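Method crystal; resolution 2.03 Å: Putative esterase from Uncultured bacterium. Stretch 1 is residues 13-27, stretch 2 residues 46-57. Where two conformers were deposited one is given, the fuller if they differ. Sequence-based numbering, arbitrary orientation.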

# COMPACT_ATOMS: atom_id res chain seq x y z
N GLU A 13 -16.44 4.34 3.73
CA GLU A 13 -15.80 5.24 4.69
C GLU A 13 -14.56 4.55 5.25
O GLU A 13 -14.66 3.49 5.88
CB GLU A 13 -16.78 5.66 5.78
CG GLU A 13 -17.86 6.58 5.26
CD GLU A 13 -18.75 7.19 6.34
OE1 GLU A 13 -18.40 7.09 7.53
OE2 GLU A 13 -19.79 7.78 5.97
N LEU A 14 -13.38 5.11 4.96
CA LEU A 14 -12.15 4.45 5.38
C LEU A 14 -11.85 4.86 6.83
O LEU A 14 -12.11 6.00 7.23
CB LEU A 14 -11.00 4.81 4.42
CG LEU A 14 -11.10 4.29 2.99
CD1 LEU A 14 -9.84 4.61 2.20
CD2 LEU A 14 -11.42 2.80 2.93
N PHE A 15 -11.41 3.88 7.61
CA PHE A 15 -10.79 4.14 8.90
C PHE A 15 -9.44 4.82 8.70
O PHE A 15 -8.69 4.47 7.78
CB PHE A 15 -10.57 2.85 9.67
CG PHE A 15 -9.81 3.07 10.95
CD1 PHE A 15 -10.41 3.67 12.05
CD2 PHE A 15 -8.50 2.69 11.06
CE1 PHE A 15 -9.70 3.87 13.22
CE2 PHE A 15 -7.76 2.92 12.21
CZ PHE A 15 -8.37 3.50 13.30
N PHE A 16 -9.14 5.79 9.58
CA PHE A 16 -7.88 6.53 9.61
C PHE A 16 -7.53 6.92 11.04
O PHE A 16 -8.38 6.93 11.94
CB PHE A 16 -7.96 7.84 8.80
CG PHE A 16 -8.84 8.90 9.41
CD1 PHE A 16 -10.22 8.87 9.23
CD2 PHE A 16 -8.29 9.92 10.18
CE1 PHE A 16 -11.02 9.86 9.78
CE2 PHE A 16 -9.10 10.90 10.73
CZ PHE A 16 -10.46 10.87 10.54
N ARG A 17 -6.24 7.22 11.20
CA ARG A 17 -5.68 7.88 12.37
C ARG A 17 -4.84 9.06 11.88
O ARG A 17 -4.18 8.97 10.83
CB ARG A 17 -4.78 6.90 13.14
CG ARG A 17 -5.52 5.82 13.91
CD ARG A 17 -4.70 5.19 15.03
NE ARG A 17 -3.54 4.47 14.54
CZ ARG A 17 -2.28 4.77 14.85
NH1 ARG A 17 -1.27 4.07 14.35
NH2 ARG A 17 -2.04 5.77 15.68
N LYS A 18 -4.86 10.17 12.62
CA LYS A 18 -4.13 11.38 12.26
C LYS A 18 -3.03 11.66 13.28
O LYS A 18 -3.30 11.69 14.46
CB LYS A 18 -5.12 12.55 12.20
CG LYS A 18 -4.50 13.91 11.88
CD LYS A 18 -5.56 14.93 11.60
CE LYS A 18 -5.01 16.33 11.66
NZ LYS A 18 -6.12 17.30 11.59
N LYS A 19 -1.79 11.80 12.82
CA LYS A 19 -0.67 12.23 13.63
C LYS A 19 -0.19 13.57 13.09
O LYS A 19 0.12 13.67 11.90
CB LYS A 19 0.48 11.22 13.51
CG LYS A 19 0.13 9.74 13.67
CD LYS A 19 -0.31 9.34 15.07
CE LYS A 19 0.73 9.59 16.14
NZ LYS A 19 0.12 9.50 17.48
N GLY A 20 -0.16 14.59 13.95
CA GLY A 20 0.33 15.91 13.59
C GLY A 20 -0.84 16.87 13.47
O GLY A 20 -1.86 16.52 12.87
N GLU A 21 -0.66 18.09 14.02
CA GLU A 21 -1.70 19.11 14.08
C GLU A 21 -1.44 20.26 13.09
O GLU A 21 -2.36 20.99 12.75
CB GLU A 21 -1.83 19.62 15.52
CG GLU A 21 -3.28 19.73 16.00
CD GLU A 21 -3.59 20.93 16.90
OE1 GLU A 21 -2.71 21.35 17.67
OE2 GLU A 21 -4.73 21.44 16.81
N SER A 22 -0.20 20.42 12.62
CA SER A 22 0.10 21.51 11.69
C SER A 22 0.96 21.07 10.50
O SER A 22 1.69 20.07 10.56
CB SER A 22 0.66 22.73 12.40
OG SER A 22 1.94 22.45 12.93
N GLY A 23 0.82 21.82 9.41
CA GLY A 23 1.46 21.50 8.14
C GLY A 23 0.47 21.09 7.05
O GLY A 23 -0.73 20.90 7.30
N GLU A 24 1.00 20.88 5.85
CA GLU A 24 0.20 20.37 4.75
C GLU A 24 -0.23 18.93 5.05
O GLU A 24 0.47 18.20 5.74
CB GLU A 24 1.01 20.37 3.46
CG GLU A 24 1.55 21.73 3.07
CD GLU A 24 2.51 21.60 1.90
OE1 GLU A 24 2.72 20.45 1.40
OE2 GLU A 24 3.02 22.62 1.47
N PRO A 25 -1.40 18.47 4.55
CA PRO A 25 -1.83 17.10 4.81
C PRO A 25 -0.92 16.18 4.03
O PRO A 25 -0.39 16.53 2.98
CB PRO A 25 -3.23 17.02 4.23
CG PRO A 25 -3.64 18.48 4.16
CD PRO A 25 -2.39 19.24 3.79
N LEU A 26 -0.73 14.99 4.61
CA LEU A 26 0.05 13.94 4.01
C LEU A 26 -0.72 12.65 4.27
O LEU A 26 -0.90 12.26 5.41
CB LEU A 26 1.44 13.95 4.65
CG LEU A 26 2.40 12.82 4.26
CD1 LEU A 26 2.58 12.75 2.76
CD2 LEU A 26 3.77 13.02 4.93
N ILE A 27 -1.17 12.02 3.18
CA ILE A 27 -1.92 10.78 3.25
C ILE A 27 -0.99 9.62 2.92
O ILE A 27 -0.33 9.67 1.88
CB ILE A 27 -3.16 10.83 2.31
CG1 ILE A 27 -4.15 11.92 2.72
CG2 ILE A 27 -3.83 9.47 2.23
CD1 ILE A 27 -5.33 12.16 1.77
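Stretch 2, residues 46-57: LKDYFQVYLIDQ

Stretch 2 enters as a turn and then runs as an extended strand, residues 51-55, between the two strands of stretch 1, bonded to both through its backbone. Against strand 16-19 it is antiparallel, the N-to-C directions lying 158° apart. R17 and L54 form a reciprocal pair, L54 N to R17 O at 2.8 Å and R17 N to L54 O at 3.0 Å; K19 and V52 form the next, with K19 N to V52 O and V52 N to K19 O both at 2.8 Å. D56 N to F15 O, 2.9 Å, extends the ladder. Against strand 25-27 the direction is parallel, at 23°, and the bonds stagger accordingly: Q51 N to E24 O (3.1 Å), L26 N to Q51 O (2.9 Å) and Y53 N to L26 O (2.8 Å).

The side chain of Q51 ties down the connection between the two strands, donating from NE2 to G23 O at 2.8 Å and accepting from K18 NZ at OE1, 3.1 Å. Water joins the turns: one molecule bridges S22 O (2.6 Å) and K47 O (2.5 Å), another links E24 N (3.1 Å) to Y49 O (2.8 Å). G20 and G23 pass close to stretch 2 with positive phi; a CB on G23 would lie 2.2 Å from Y49 O.

Side chains alternate across the sheet. On one face Y53 is central: K18 CG lies over its ring, while the F16 ring meets it obliquely, F16 CD2 to Y53 CD2 at 3.9 Å. I55 CD1 reaches F16 CB at 3.4 Å. On the other face, L26 CD2 packs on L46 CD1 (3.8 Å) and makes an off-centre CH-pi contact with the F50 ring, 4.3 Å from L26 CD2 to the ring centroid, while L54 CD1 covers the R17 guanidinium, 3.9 Å from NH1.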

# COMPACT_ATOMS: atom_id res chain seq x y z
N LEU A 46 7.43 11.98 10.42
CA LEU A 46 6.78 12.87 9.46
C LEU A 46 5.78 13.83 10.12
O LEU A 46 5.57 14.92 9.61
CB LEU A 46 6.18 12.11 8.27
CG LEU A 46 7.14 11.23 7.44
CD1 LEU A 46 6.40 10.58 6.27
CD2 LEU A 46 8.28 12.05 6.87
N LYS A 47 5.21 13.47 11.27
CA LYS A 47 4.19 14.28 11.93
C LYS A 47 4.74 15.62 12.48
O LYS A 47 3.95 16.51 12.79
CB LYS A 47 3.54 13.51 13.09
CG LYS A 47 4.44 13.33 14.31
CD LYS A 47 3.78 12.60 15.46
CE LYS A 47 4.72 12.51 16.64
NZ LYS A 47 4.12 11.71 17.73
N ASP A 48 6.07 15.78 12.61
CA ASP A 48 6.60 17.08 13.00
C ASP A 48 6.41 18.12 11.89
O ASP A 48 6.49 19.31 12.19
CB ASP A 48 8.09 17.03 13.32
CG ASP A 48 8.44 16.15 14.50
OD1 ASP A 48 7.58 15.91 15.35
OD2 ASP A 48 9.56 15.64 14.52
N TYR A 49 6.20 17.68 10.63
CA TYR A 49 6.17 18.63 9.54
C TYR A 49 4.83 18.63 8.80
O TYR A 49 4.53 19.55 8.03
CB TYR A 49 7.33 18.36 8.58
CG TYR A 49 8.64 18.19 9.29
CD1 TYR A 49 9.33 19.29 9.81
CD2 TYR A 49 9.19 16.94 9.48
CE1 TYR A 49 10.50 19.13 10.53
CE2 TYR A 49 10.39 16.77 10.14
CZ TYR A 49 11.04 17.87 10.67
OH TYR A 49 12.23 17.68 11.29
N PHE A 50 4.03 17.59 9.00
CA PHE A 50 2.82 17.43 8.19
C PHE A 50 1.70 16.96 9.08
O PHE A 50 1.97 16.51 10.19
CB PHE A 50 3.05 16.43 7.04
CG PHE A 50 4.14 16.79 6.05
CD1 PHE A 50 3.87 17.57 4.93
CD2 PHE A 50 5.42 16.29 6.19
CE1 PHE A 50 4.86 17.88 4.01
CE2 PHE A 50 6.41 16.58 5.25
CZ PHE A 50 6.15 17.40 4.18
N GLN A 51 0.46 17.05 8.57
CA GLN A 51 -0.71 16.45 9.19
C GLN A 51 -0.90 15.10 8.54
O GLN A 51 -1.46 15.04 7.45
CB GLN A 51 -1.92 17.36 9.01
CG GLN A 51 -1.76 18.70 9.74
CD GLN A 51 -3.03 19.50 9.67
OE1 GLN A 51 -4.05 19.14 10.25
NE2 GLN A 51 -3.02 20.53 8.86
N VAL A 52 -0.36 14.04 9.16
CA VAL A 52 -0.29 12.74 8.53
C VAL A 52 -1.57 11.94 8.81
O VAL A 52 -1.95 11.76 9.98
CB VAL A 52 0.94 11.97 9.02
CG1 VAL A 52 1.07 10.65 8.28
CG2 VAL A 52 2.23 12.80 8.92
N TYR A 53 -2.18 11.43 7.73
CA TYR A 53 -3.34 10.54 7.80
C TYR A 53 -2.93 9.12 7.42
O TYR A 53 -2.43 8.88 6.31
CB TYR A 53 -4.45 11.03 6.88
CG TYR A 53 -5.04 12.35 7.28
CD1 TYR A 53 -4.43 13.54 6.92
CD2 TYR A 53 -6.20 12.42 8.03
CE1 TYR A 53 -4.95 14.76 7.30
CE2 TYR A 53 -6.75 13.62 8.42
CZ TYR A 53 -6.12 14.79 8.04
OH TYR A 53 -6.66 16.00 8.36
N LEU A 54 -3.04 8.20 8.39
CA LEU A 54 -2.74 6.79 8.17
C LEU A 54 -4.08 6.10 7.92
O LEU A 54 -4.89 5.93 8.84
CB LEU A 54 -2.08 6.20 9.41
CG LEU A 54 -0.79 6.86 9.92
CD1 LEU A 54 -0.34 6.14 11.16
CD2 LEU A 54 0.30 6.76 8.87
N ILE A 55 -4.30 5.78 6.64
CA ILE A 55 -5.57 5.27 6.13
C ILE A 55 -5.46 3.75 6.03
O ILE A 55 -4.38 3.23 5.69
CB ILE A 55 -5.85 5.94 4.77
CG1 ILE A 55 -6.39 7.36 4.94
CG2 ILE A 55 -6.74 5.09 3.90
CD1 ILE A 55 -7.78 7.39 5.39
N ASP A 56 -6.53 3.05 6.44
CA ASP A 56 -6.70 1.62 6.19
C ASP A 56 -7.54 1.55 4.91
O ASP A 56 -8.57 2.20 4.82
CB ASP A 56 -7.40 0.90 7.35
CG ASP A 56 -6.58 0.71 8.63
OD1 ASP A 56 -5.38 0.98 8.61
OD2 ASP A 56 -7.12 0.22 9.61
N GLN A 57 -7.05 0.89 3.87
CA GLN A 57 -7.83 0.82 2.63
C GLN A 57 -8.91 -0.26 2.74
O GLN A 57 -8.84 -1.09 3.65
CB GLN A 57 -6.89 0.60 1.46
CG GLN A 57 -6.01 1.83 1.21
CD GLN A 57 -5.11 1.56 0.05
OE1 GLN A 57 -5.44 1.84 -1.10
NE2 GLN A 57 -3.99 0.93 0.36
O HOH W 1 2.53 18.54 12.48
O HOH W 2 4.06 20.64 12.99
O HOH W 3 4.11 20.82 5.61